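Local coordinates for protein MJ1225 (Methanocaldococcus jannaschii, PDB 3KH5) that contains four CBS motifs, binds AMP and ADP, and is a putative archaeal homolog of the gamma subunit of AMP-activated protein kinase, at residues A[59-64]-A[76-81]. Sequence-based numbering, arbitrary orientation.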
loop_
_atom_site.group_PDB
_atom_site.type_symbol
_atom_site.label_atom_id
_atom_site.label_comp_id
_atom_site.label_asym_id
_atom_site.label_seq_id
_atom_site.Cartn_x
_atom_site.Cartn_y
_atom_site.Cartn_z
ATOM N N ASP A 59 -2.878 -8.608 -6.199
ATOM C CA ASP A 59 -2.615 -10.050 -6.251
ATOM C C ASP A 59 -3.782 -10.791 -6.937
ATOM O O ASP A 59 -3.599 -11.492 -7.941
ATOM C CB ASP A 59 -2.411 -10.516 -4.799
ATOM C CG ASP A 59 -1.956 -11.961 -4.675
ATOM O OD1 ASP A 59 -2.303 -12.800 -5.528
ATOM O OD2 ASP A 59 -1.268 -12.266 -3.675
ATOM N N PHE A 60 -4.974 -10.608 -6.373
ATOM C CA PHE A 60 -6.242 -11.120 -6.893
ATOM C C PHE A 60 -6.476 -10.811 -8.377
ATOM O O PHE A 60 -6.945 -11.665 -9.127
ATOM C CB PHE A 60 -7.363 -10.528 -6.031
ATOM C CG PHE A 60 -8.752 -10.820 -6.513
ATOM C CD1 PHE A 60 -9.269 -12.111 -6.467
ATOM C CD2 PHE A 60 -9.571 -9.785 -6.960
ATOM C CE1 PHE A 60 -10.568 -12.372 -6.893
ATOM C CE2 PHE A 60 -10.872 -10.034 -7.388
ATOM C CZ PHE A 60 -11.372 -11.330 -7.354
ATOM N N MET A 61 -6.137 -9.592 -8.790
ATOM C CA MET A 61 -6.334 -9.149 -10.171
ATOM C C MET A 61 -5.418 -9.833 -11.184
ATOM O O MET A 61 -5.662 -9.745 -12.391
ATOM C CB MET A 61 -6.138 -7.637 -10.272
ATOM C CG MET A 61 -7.353 -6.799 -9.897
ATOM S SD MET A 61 -6.949 -5.050 -9.619
ATOM C CE MET A 61 -5.458 -4.837 -10.605
ATOM N N GLY A 62 -4.366 -10.498 -10.707
ATOM C CA GLY A 62 -3.369 -11.077 -11.625
ATOM C C GLY A 62 -1.950 -11.150 -11.087
ATOM O O GLY A 62 -1.154 -11.965 -11.556
ATOM N N GLY A 63 -1.636 -10.305 -10.108
ATOM C CA GLY A 63 -0.280 -10.198 -9.573
ATOM C C GLY A 63 0.264 -11.423 -8.856
ATOM O O GLY A 63 1.479 -11.601 -8.771
ATOM N N GLY A 64 -0.615 -12.270 -8.334
ATOM C CA GLY A 64 -0.145 -13.433 -7.597
ATOM C C GLY A 64 -1.115 -14.586 -7.536
ATOM O O GLY A 64 -2.013 -14.708 -8.370
ATOM N N ARG A 76 -12.609 -17.011 -15.126
ATOM C CA ARG A 76 -12.242 -15.716 -15.690
ATOM C C ARG A 76 -13.273 -14.609 -15.474
ATOM O O ARG A 76 -13.089 -13.488 -15.959
ATOM C CB ARG A 76 -11.952 -15.854 -17.183
ATOM C CG ARG A 76 -10.813 -16.799 -17.509
ATOM C CD ARG A 76 -9.852 -16.070 -18.376
ATOM N NE ARG A 76 -9.760 -14.693 -17.906
ATOM C CZ ARG A 76 -8.951 -13.772 -18.409
ATOM N NH1 ARG A 76 -8.137 -14.065 -19.416
ATOM N NH2 ARG A 76 -8.953 -12.549 -17.899
ATOM N N ASN A 77 -14.343 -14.917 -14.752
ATOM C CA ASN A 77 -15.386 -13.940 -14.478
ATOM C C ASN A 77 -15.067 -13.109 -13.236
ATOM O O ASN A 77 -15.345 -13.526 -12.109
ATOM C CB ASN A 77 -16.728 -14.652 -14.318
ATOM C CG ASN A 77 -17.910 -13.719 -14.452
ATOM O OD1 ASN A 77 -17.767 -12.495 -14.460
ATOM N ND2 ASN A 77 -19.097 -14.301 -14.560
ATOM N N PHE A 78 -14.481 -11.935 -13.463
ATOM C CA PHE A 78 -14.087 -11.020 -12.393
ATOM C C PHE A 78 -15.288 -10.532 -11.598
ATOM O O PHE A 78 -15.228 -10.432 -10.372
ATOM C CB PHE A 78 -13.334 -9.825 -12.985
ATOM C CG PHE A 78 -13.002 -8.753 -11.987
ATOM C CD1 PHE A 78 -11.937 -8.911 -11.109
ATOM C CD2 PHE A 78 -13.740 -7.573 -11.939
ATOM C CE1 PHE A 78 -11.619 -7.922 -10.188
ATOM C CE2 PHE A 78 -13.428 -6.577 -11.020
ATOM C CZ PHE A 78 -12.365 -6.752 -10.144
ATOM N N LEU A 79 -16.368 -10.223 -12.308
ATOM C CA LEU A 79 -17.586 -9.736 -11.681
ATOM C C LEU A 79 -18.234 -10.773 -10.772
ATOM O O LEU A 79 -18.747 -10.425 -9.702
ATOM C CB LEU A 79 -18.569 -9.233 -12.735
ATOM C CG LEU A 79 -18.754 -7.715 -12.850
ATOM C CD1 LEU A 79 -17.490 -6.959 -12.427
ATOM C CD2 LEU A 79 -19.167 -7.351 -14.274
ATOM N N ALA A 80 -18.210 -12.039 -11.184
ATOM C CA ALA A 80 -18.689 -13.107 -10.307
ATOM C C ALA A 80 -17.733 -13.336 -9.132
ATOM O O ALA A 80 -18.174 -13.525 -7.994
ATOM C CB ALA A 80 -18.893 -14.397 -11.088
ATOM N N ALA A 81 -16.431 -13.314 -9.422
ATOM C CA ALA A 81 -15.389 -13.588 -8.431
ATOM C C ALA A 81 -15.420 -12.601 -7.275
ATOM O O ALA A 81 -15.149 -12.969 -6.131
ATOM C CB ALA A 81 -14.013 -13.595 -9.087
#
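The rings of F60 and F78 meet at their rims without stacking, their planes inclined to each other at 41°. Their centroids are 5.9 Å apart. The closest approach is from F60 CE2 to F78 CE1, at 3.6 Å. The methyl of A81 sits at the edge of the F60 ring, close to its plane, with CB 3.9 Å from CZ of F60. The F60 ring thus pushes its outer corner between F78 and A81, which stand one turn apart on the short helix 78-81. Both phenylalanines hold CG anti to the backbone N (chi1 173° for F60, 174° for F78), and this carries each ring out from its own helix into the interface. M61 adds a looser apolar touch, its CG lying 4.4 Å from CE1 of F78.

Helix 54-63, within the first CBS motif, ends here in a wide pi-type turn, closed by G64 N on D59 O; the same carbonyl also takes G62 N. The connection to helix 78-81 includes helix 68-73, whose I70 touches F60, F78 and A81 and so belongs to the same apolar cluster. L203 of helix 196-203, in the third CBS motif, touches both M61 and F78, joining the two motifs through the same buried patch. A bound AMP lies about 7 Å from the side chain of F60. At its start helix 78-81 is capped by N77, whose OD1 receives a weak hydrogen bond from A80 N, 3.3 Å away.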